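Local coordinates for chloramphenicol acetyltransferase (Aliivibrio fischeri, PDB 6PXA), which probably transfers the acetyl group of acetyl-CoA to the 3-hydroxyl of chloramphenicol, as a trimeric transferase of the hexapeptide repeat family, at residues B[5-10]-B[33-39]; B[12-17]-B[29-34]. All blocks are in the same frame, centred on the assembly; numbering follows the deposited sequence.

Interaction 1 of 2, residues B[5-10]-B[33-39]. With TCH (taurocholic acid), chain M.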
loop_
_atom_site.group_PDB
_atom_site.type_symbol
_atom_site.label_atom_id
_atom_site.label_comp_id
_atom_site.label_asym_id
_atom_site.label_seq_id
_atom_site.Cartn_x
_atom_site.Cartn_y
_atom_site.Cartn_z
ATOM N N GLU B 5 -21.793 0.702 4.517
ATOM C CA GLU B 5 -20.704 0.902 3.574
ATOM C C GLU B 5 -21.274 1.255 2.206
ATOM O O GLU B 5 -22.471 1.095 1.939
ATOM C CB GLU B 5 -19.819 -0.349 3.479
ATOM C CG GLU B 5 -19.441 -0.904 4.829
ATOM C CD GLU B 5 -18.175 -1.730 4.794
ATOM O OE1 GLU B 5 -17.771 -2.164 3.687
ATOM O OE2 GLU B 5 -17.583 -1.941 5.882
ATOM N N ALA B 6 -20.384 1.725 1.329
ATOM C CA ALA B 6 -20.815 2.296 0.056
ATOM C C ALA B 6 -21.246 1.236 -0.943
ATOM O O ALA B 6 -22.068 1.524 -1.822
ATOM C CB ALA B 6 -19.695 3.144 -0.548
ATOM N N PHE B 7 -20.710 0.024 -0.823
ATOM C CA PHE B 7 -20.953 -1.065 -1.761
ATOM C C PHE B 7 -21.408 -2.311 -1.011
ATOM O O PHE B 7 -20.916 -2.592 0.085
ATOM C CB PHE B 7 -19.685 -1.387 -2.553
ATOM C CG PHE B 7 -19.194 -0.255 -3.417
ATOM C CD1 PHE B 7 -18.396 0.733 -2.890
ATOM C CD2 PHE B 7 -19.524 -0.201 -4.754
ATOM C CE1 PHE B 7 -17.932 1.750 -3.679
ATOM C CE2 PHE B 7 -19.065 0.809 -5.540
ATOM C CZ PHE B 7 -18.276 1.793 -4.996
ATOM N N ASN B 8 -22.335 -3.063 -1.615
ATOM C CA ASN B 8 -22.853 -4.288 -1.017
ATOM C C ASN B 8 -22.104 -5.535 -1.466
ATOM O O ASN B 8 -22.097 -6.534 -0.742
ATOM C CB ASN B 8 -24.339 -4.453 -1.337
ATOM C CG ASN B 8 -25.222 -3.532 -0.509
ATOM O OD1 ASN B 8 -24.773 -2.932 0.473
ATOM N ND2 ASN B 8 -26.489 -3.432 -0.891
ATOM N N SER B 9 -21.481 -5.518 -2.639
ATOM C CA SER B 9 -20.584 -6.606 -3.007
ATOM C C SER B 9 -19.594 -6.066 -4.020
ATOM O O SER B 9 -19.794 -4.988 -4.587
ATOM C CB SER B 9 -21.339 -7.825 -3.571
ATOM O OG SER B 9 -21.917 -7.529 -4.826
ATOM N N TRP B 10 -18.517 -6.815 -4.237
ATOM C CA TRP B 10 -17.553 -6.387 -5.245
ATOM C C TRP B 10 -18.035 -6.632 -6.662
ATOM O O TRP B 10 -17.305 -6.325 -7.609
ATOM C CB TRP B 10 -16.196 -7.074 -5.029
ATOM C CG TRP B 10 -16.245 -8.525 -4.686
ATOM C CD1 TRP B 10 -16.332 -9.074 -3.425
ATOM C CD2 TRP B 10 -16.173 -9.636 -5.599
ATOM N NE1 TRP B 10 -16.329 -10.455 -3.505
ATOM C CE2 TRP B 10 -16.222 -10.827 -4.821
ATOM C CE3 TRP B 10 -16.058 -9.743 -6.989
ATOM C CZ2 TRP B 10 -16.192 -12.113 -5.397
ATOM C CZ3 TRP B 10 -16.013 -11.007 -7.558
ATOM C CH2 TRP B 10 -16.078 -12.185 -6.757
ATOM N N TYR B 33 -16.332 3.406 -10.411
ATOM C CA TYR B 33 -15.472 2.992 -9.307
ATOM C C TYR B 33 -16.075 1.743 -8.680
ATOM O O TYR B 33 -17.242 1.753 -8.270
ATOM C CB TYR B 33 -15.346 4.120 -8.271
ATOM C CG TYR B 33 -14.579 3.786 -6.996
ATOM C CD1 TYR B 33 -13.274 3.317 -7.049
ATOM C CD2 TYR B 33 -15.153 3.970 -5.738
ATOM C CE1 TYR B 33 -12.550 3.022 -5.879
ATOM C CE2 TYR B 33 -14.429 3.667 -4.557
ATOM C CZ TYR B 33 -13.125 3.191 -4.653
ATOM O OH TYR B 33 -12.372 2.875 -3.522
ATOM N N SER B 34 -15.282 0.681 -8.585
ATOM C CA SER B 34 -15.699 -0.570 -7.939
ATOM C C SER B 34 -14.954 -0.656 -6.609
ATOM O O SER B 34 -13.866 -1.234 -6.531
ATOM C CB SER B 34 -15.408 -1.779 -8.823
ATOM O OG SER B 34 -14.065 -1.749 -9.288
ATOM N N GLY B 35 -15.577 -0.119 -5.553
ATOM C CA GLY B 35 -14.829 0.204 -4.357
ATOM C C GLY B 35 -15.182 -0.633 -3.149
ATOM O O GLY B 35 -14.886 -0.222 -2.026
ATOM N N PHE B 36 -15.782 -1.817 -3.369
ATOM C CA PHE B 36 -16.269 -2.636 -2.262
ATOM C C PHE B 36 -15.213 -2.846 -1.180
ATOM O O PHE B 36 -15.513 -2.748 0.014
ATOM C CB PHE B 36 -16.750 -4.000 -2.774
ATOM C CG PHE B 36 -17.123 -4.965 -1.672
ATOM C CD1 PHE B 36 -18.348 -4.862 -1.021
ATOM C CD2 PHE B 36 -16.247 -5.976 -1.275
ATOM C CE1 PHE B 36 -18.700 -5.766 0.009
ATOM C CE2 PHE B 36 -16.594 -6.862 -0.248
ATOM C CZ PHE B 36 -17.825 -6.747 0.394
ATOM N N TYR B 37 -13.985 -3.168 -1.564
ATOM C CA TYR B 37 -13.041 -3.571 -0.528
ATOM C C TYR B 37 -12.501 -2.397 0.285
ATOM O O TYR B 37 -11.842 -2.628 1.302
ATOM C CB TYR B 37 -11.900 -4.384 -1.153
ATOM C CG TYR B 37 -12.328 -5.834 -1.401
ATOM C CD1 TYR B 37 -12.410 -6.750 -0.346
ATOM C CD2 TYR B 37 -12.699 -6.262 -2.674
ATOM C CE1 TYR B 37 -12.837 -8.087 -0.575
ATOM C CE2 TYR B 37 -13.139 -7.546 -2.906
ATOM C CZ TYR B 37 -13.186 -8.455 -1.861
ATOM O OH TYR B 37 -13.615 -9.718 -2.127
ATOM N N HIS B 38 -12.793 -1.148 -0.087
ATOM C CA HIS B 38 -12.362 -0.028 0.737
ATOM C C HIS B 38 -13.519 0.787 1.304
ATOM O O HIS B 38 -13.293 1.885 1.816
ATOM C CB HIS B 38 -11.371 0.825 -0.050
ATOM C CG HIS B 38 -10.125 0.069 -0.419
ATOM N ND1 HIS B 38 -10.107 -0.893 -1.406
ATOM C CD2 HIS B 38 -8.882 0.076 0.123
ATOM C CE1 HIS B 38 -8.895 -1.423 -1.486
ATOM N NE2 HIS B 38 -8.140 -0.868 -0.551
ATOM N N SER B 39 -14.748 0.273 1.217
ATOM C CA SER B 39 -15.894 0.644 2.055
ATOM C C SER B 39 -16.597 1.941 1.685
ATOM O O SER B 39 -17.807 2.048 1.889
ATOM C CB SER B 39 -15.493 0.727 3.531
ATOM O OG SER B 39 -15.056 -0.542 4.011
HETATM C C1 TCH M . -17.245 -11.898 -11.356
HETATM C C2 TCH M . -18.744 -12.176 -11.742
HETATM C C3 TCH M . -18.837 -12.813 -13.158
HETATM O O3 TCH M . -20.160 -12.916 -13.519
HETATM C C4 TCH M . -18.060 -11.994 -14.261
HETATM C C5 TCH M . -16.608 -11.644 -13.852
HETATM C C6 TCH M . -15.912 -10.760 -14.927
HETATM C C7 TCH M . -16.358 -9.240 -14.888
HETATM O O7 TCH M . -17.647 -9.127 -15.390
HETATM C C8 TCH M . -16.295 -8.661 -13.456
HETATM C C9 TCH M . -17.106 -9.582 -12.455
HETATM C C10 TCH M . -16.538 -11.018 -12.417
HETATM C C11 TCH M . -17.142 -8.907 -11.069
HETATM C C12 TCH M . -17.578 -7.531 -11.060
HETATM O O12 TCH M . -18.952 -7.412 -11.318
HETATM C C13 TCH M . -16.843 -6.632 -12.215
HETATM C C14 TCH M . -16.954 -7.239 -13.421
HETATM C C15 TCH M . -16.169 -6.249 -14.415
HETATM C C16 TCH M . -16.558 -4.937 -13.933
HETATM C C17 TCH M . -17.389 -5.166 -12.657
HETATM C C18 TCH M . -15.373 -6.479 -11.797
HETATM C C19 TCH M . -15.055 -10.965 -12.021
HETATM O O1S TCH M . -23.178 -0.259 -17.261
HETATM C C20 TCH M . -17.202 -4.059 -11.728
HETATM C C21 TCH M . -17.981 -4.183 -10.389
HETATM C C22 TCH M . -17.855 -2.863 -12.462
HETATM C C23 TCH M . -19.371 -2.983 -12.547
HETATM C C24 TCH M . -19.942 -1.801 -13.316
HETATM N N24 TCH M . -19.935 -1.824 -14.757
HETATM O O24 TCH M . -20.372 -0.871 -12.742
HETATM C C25 TCH M . -20.484 -0.713 -15.513
HETATM C C26 TCH M . -20.472 -1.138 -16.970
HETATM S S26 TCH M . -21.665 -0.148 -17.912
HETATM O O2S TCH M . -21.149 1.413 -17.773
HETATM O O3S TCH M . -21.621 -0.714 -19.461
#

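Interaction 2 of 2, residues B[12-17]-B[29-34]. With TCH (taurocholic acid), chain M.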
loop_
_atom_site.group_PDB
_atom_site.type_symbol
_atom_site.label_atom_id
_atom_site.label_comp_id
_atom_site.label_asym_id
_atom_site.label_seq_id
_atom_site.Cartn_x
_atom_site.Cartn_y
_atom_site.Cartn_z
ATOM N N GLU B 12 -20.472 -5.008 -7.720
ATOM C CA GLU B 12 -21.125 -3.734 -7.964
ATOM C C GLU B 12 -20.106 -2.662 -8.301
ATOM O O GLU B 12 -19.068 -2.541 -7.637
ATOM C CB GLU B 12 -21.915 -3.285 -6.733
ATOM C CG GLU B 12 -23.119 -4.139 -6.372
ATOM C CD GLU B 12 -23.877 -3.564 -5.178
ATOM O OE1 GLU B 12 -23.224 -3.018 -4.261
ATOM O OE2 GLU B 12 -25.126 -3.629 -5.169
ATOM N N GLY B 13 -20.427 -1.859 -9.316
ATOM C CA GLY B 13 -19.673 -0.661 -9.608
ATOM C C GLY B 13 -20.549 0.578 -9.503
ATOM O O GLY B 13 -21.778 0.482 -9.614
ATOM N N GLN B 14 -19.931 1.736 -9.275
ATOM C CA GLN B 14 -20.629 3.014 -9.147
ATOM C C GLN B 14 -20.294 3.888 -10.348
ATOM O O GLN B 14 -19.144 4.299 -10.517
ATOM C CB GLN B 14 -20.241 3.719 -7.849
ATOM C CG GLN B 14 -21.269 3.592 -6.737
ATOM C CD GLN B 14 -22.512 4.428 -7.006
ATOM O OE1 GLN B 14 -22.482 5.362 -7.806
ATOM N NE2 GLN B 14 -23.609 4.096 -6.334
ATOM N N ASN B 15 -21.300 4.203 -11.154
ATOM C CA ASN B 15 -21.120 5.183 -12.219
ATOM C C ASN B 15 -20.741 6.534 -11.623
ATOM O O ASN B 15 -21.469 7.078 -10.786
ATOM C CB ASN B 15 -22.406 5.286 -13.034
ATOM C CG ASN B 15 -22.295 6.269 -14.183
ATOM O OD1 ASN B 15 -22.297 7.483 -13.973
ATOM N ND2 ASN B 15 -22.223 5.748 -15.408
ATOM N N LEU B 16 -19.587 7.065 -12.033
ATOM C CA LEU B 16 -19.063 8.261 -11.379
ATOM C C LEU B 16 -19.763 9.537 -11.826
ATOM O O LEU B 16 -19.956 10.447 -11.014
ATOM C CB LEU B 16 -17.560 8.376 -11.624
ATOM C CG LEU B 16 -16.804 7.252 -10.889
ATOM C CD1 LEU B 16 -15.312 7.303 -11.130
ATOM C CD2 LEU B 16 -17.111 7.329 -9.410
ATOM N N LYS B 17 -20.133 9.640 -13.100
ATOM C CA LYS B 17 -20.699 10.897 -13.588
ATOM C C LYS B 17 -22.028 11.225 -12.917
ATOM O O LYS B 17 -22.324 12.403 -12.678
ATOM C CB LYS B 17 -20.854 10.856 -15.106
ATOM C CG LYS B 17 -21.400 12.155 -15.680
ATOM C CD LYS B 17 -21.151 12.258 -17.186
ATOM C CE LYS B 17 -21.761 13.545 -17.762
ATOM N NZ LYS B 17 -21.300 13.808 -19.153
ATOM N N ASP B 29 -18.462 10.027 -19.251
ATOM C CA ASP B 29 -19.497 9.001 -19.295
ATOM C C ASP B 29 -18.938 7.607 -19.031
ATOM O O ASP B 29 -17.834 7.266 -19.474
ATOM C CB ASP B 29 -20.187 8.984 -20.655
ATOM C CG ASP B 29 -20.828 10.303 -21.018
ATOM O OD1 ASP B 29 -21.261 11.038 -20.122
ATOM O OD2 ASP B 29 -20.920 10.575 -22.218
ATOM N N TYR B 30 -19.734 6.807 -18.312
ATOM C CA TYR B 30 -19.568 5.366 -18.088
ATOM C C TYR B 30 -18.446 5.019 -17.114
ATOM O O TYR B 30 -18.486 3.957 -16.497
ATOM C CB TYR B 30 -19.398 4.644 -19.434
ATOM C CG TYR B 30 -20.662 4.767 -20.286
ATOM C CD1 TYR B 30 -21.793 4.027 -19.980
ATOM C CD2 TYR B 30 -20.726 5.640 -21.358
ATOM C CE1 TYR B 30 -22.949 4.140 -20.715
ATOM C CE2 TYR B 30 -21.890 5.766 -22.120
ATOM C CZ TYR B 30 -22.998 5.012 -21.790
ATOM O OH TYR B 30 -24.160 5.125 -22.529
ATOM N N SER B 31 -17.476 5.907 -16.916
ATOM C CA SER B 31 -16.430 5.635 -15.936
ATOM C C SER B 31 -17.035 5.302 -14.576
ATOM O O SER B 31 -17.996 5.943 -14.130
ATOM C CB SER B 31 -15.505 6.845 -15.834
ATOM O OG SER B 31 -14.987 7.114 -17.112
ATOM N N TYR B 32 -16.466 4.280 -13.920
ATOM C CA TYR B 32 -17.027 3.734 -12.695
ATOM C C TYR B 32 -15.927 3.456 -11.678
ATOM O O TYR B 32 -14.766 3.225 -12.024
ATOM C CB TYR B 32 -17.788 2.413 -12.955
ATOM C CG TYR B 32 -16.879 1.232 -13.296
ATOM C CD1 TYR B 32 -16.538 0.946 -14.618
ATOM C CD2 TYR B 32 -16.361 0.407 -12.300
ATOM C CE1 TYR B 32 -15.709 -0.112 -14.931
ATOM C CE2 TYR B 32 -15.520 -0.655 -12.609
ATOM C CZ TYR B 32 -15.211 -0.918 -13.922
ATOM O OH TYR B 32 -14.389 -1.975 -14.252
ATOM N N TYR B 33 -16.332 3.406 -10.411
ATOM C CA TYR B 33 -15.472 2.992 -9.307
ATOM C C TYR B 33 -16.075 1.743 -8.680
ATOM O O TYR B 33 -17.242 1.753 -8.270
ATOM C CB TYR B 33 -15.346 4.120 -8.271
ATOM C CG TYR B 33 -14.579 3.786 -6.996
ATOM C CD1 TYR B 33 -13.274 3.317 -7.049
ATOM C CD2 TYR B 33 -15.153 3.970 -5.738
ATOM C CE1 TYR B 33 -12.550 3.022 -5.879
ATOM C CE2 TYR B 33 -14.429 3.667 -4.557
ATOM C CZ TYR B 33 -13.125 3.191 -4.653
ATOM O OH TYR B 33 -12.372 2.875 -3.522
ATOM N N SER B 34 -15.282 0.681 -8.585
ATOM C CA SER B 34 -15.699 -0.570 -7.939
ATOM C C SER B 34 -14.954 -0.656 -6.609
ATOM O O SER B 34 -13.866 -1.234 -6.531
ATOM C CB SER B 34 -15.408 -1.779 -8.823
ATOM O OG SER B 34 -14.065 -1.749 -9.288
HETATM C C1 TCH M . -17.245 -11.898 -11.356
HETATM C C2 TCH M . -18.744 -12.176 -11.742
HETATM C C3 TCH M . -18.837 -12.813 -13.158
HETATM O O3 TCH M . -20.160 -12.916 -13.519
HETATM C C4 TCH M . -18.060 -11.994 -14.261
HETATM C C5 TCH M . -16.608 -11.644 -13.852
HETATM C C6 TCH M . -15.912 -10.760 -14.927
HETATM C C7 TCH M . -16.358 -9.240 -14.888
HETATM O O7 TCH M . -17.647 -9.127 -15.390
HETATM C C8 TCH M . -16.295 -8.661 -13.456
HETATM C C9 TCH M . -17.106 -9.582 -12.455
HETATM C C10 TCH M . -16.538 -11.018 -12.417
HETATM C C11 TCH M . -17.142 -8.907 -11.069
HETATM C C12 TCH M . -17.578 -7.531 -11.060
HETATM O O12 TCH M . -18.952 -7.412 -11.318
HETATM C C13 TCH M . -16.843 -6.632 -12.215
HETATM C C14 TCH M . -16.954 -7.239 -13.421
HETATM C C15 TCH M . -16.169 -6.249 -14.415
HETATM C C16 TCH M . -16.558 -4.937 -13.933
HETATM C C17 TCH M . -17.389 -5.166 -12.657
HETATM C C18 TCH M . -15.373 -6.479 -11.797
HETATM C C19 TCH M . -15.055 -10.965 -12.021
HETATM O O1S TCH M . -23.178 -0.259 -17.261
HETATM C C20 TCH M . -17.202 -4.059 -11.728
HETATM C C21 TCH M . -17.981 -4.183 -10.389
HETATM C C22 TCH M . -17.855 -2.863 -12.462
HETATM C C23 TCH M . -19.371 -2.983 -12.547
HETATM C C24 TCH M . -19.942 -1.801 -13.316
HETATM N N24 TCH M . -19.935 -1.824 -14.757
HETATM O O24 TCH M . -20.372 -0.871 -12.742
HETATM C C25 TCH M . -20.484 -0.713 -15.513
HETATM C C26 TCH M . -20.472 -1.138 -16.970
HETATM S S26 TCH M . -21.665 -0.148 -17.912
HETATM O O2S TCH M . -21.149 1.413 -17.773
HETATM O O3S TCH M . -21.621 -0.714 -19.461
HETATM O O HOH W 1 -22.351 7.526 -17.800
HETATM O O HOH W 2 -19.116 8.021 -15.097
#

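Interaction 1 of 2, residues B[5-10]-B[33-39]
The F7 ring lies against the turn that leaves strand 32-34: G35 CA makes a CH-pi contact 4.0 Å from the ring centroid, F7 CZ is 3.9 Å from Y33 CD2, and F7 CB is 3.9 Å from F36 CB. At G35 a CB would clash with F7 CE1 and Y33 CE2. Farther along, W10, F36 and Y37 form an aromatic cluster. The five-membered ring of W10 turns an edge toward the F36 face in an offset edge-to-face pair (centroids 5.5 Å apart), while W10 CD1 packs 3.6 Å from Y37 CZ. The polar ends in this cluster serve the trimer: W10 NE1 is hydrogen-bonded to D53 and Y37 OH to the backbone N of Y49, both of the second subunit. At the outer edge, A6 N donates to S39 O (2.7 Å), and S39 OG makes a weak hydrogen bond to E5 OE1 (3.2 Å). Aromatic packing thus anchors the irregular segment 5-10, a backbone hydrogen bond ties its start, and W10 O lies 3.6 Å from TCH C21.

Interaction 2 of 2, residues B[12-17]-B[29-34]
Two short antiparallel strands, 14-15 and 32-34, pair here at the start of the left-handed beta-helix characteristic of hexapeptide acyltransferases; strand 32-34 is flanked on its other side by the parallel strand 78-80. Backbone bonds set the register. Q14 and Y33 are a hydrogen-bonded pair, Q14 N to Y33 O at 2.9 Å and Y33 N to Q14 O at 3.0 Å. N15 and Y32 form the next, non-hydrogen-bonded pair, and L16 N to S31 O (2.9 Å) adds the next backbone hydrogen bond. A CA-H...O contact, Y32 CA to Q14 O at 3.1 Å, adds to it. Apolar packing is modest: L16 CD2 sits 3.8 Å from Y33 CB, and both side chains touch I79 of the adjoining strand. Two waters join the segments, one accepting from N15 ND2 and Y30 N, while N15 OD1 accepts from E18 N; the other water accepts from K17 N and donates to S31 O. At the far end, K17 NZ and D29 OD1 close a salt bridge at 2.9 Å. Taurocholate runs alongside. G13 CA approaches TCH O24 to 3.2 Å, so close that a CB on G13 would collide with this oxygen, and Y30 brings a ring edge to the sulfonate. TCH C22 sits over one face of the Y32 ring, 3.2 Å from Y32 CE2.

Both contacts use strand 32-34, sharing Y33 and S34, and together they hold the N-terminal part of the chain along it and the next turn: interaction 2 is nested inside the loop closed by interaction 1. Both are partly buried. Interaction 2 belongs to the sheet and relies on a backbone ladder, waters and an ion pair; interaction 1 takes in Y33, S34 and that turn, where aromatic side chains take over. The second subunit reaches seven residues there and two in interaction 2. The contacts meet where F7 CE2 touches Q14 CG (3.7 Å). With L11 between them, their residues form one wall of the taurocholate site, S104 of the second subunit also being hydrogen-bonded to the ligand.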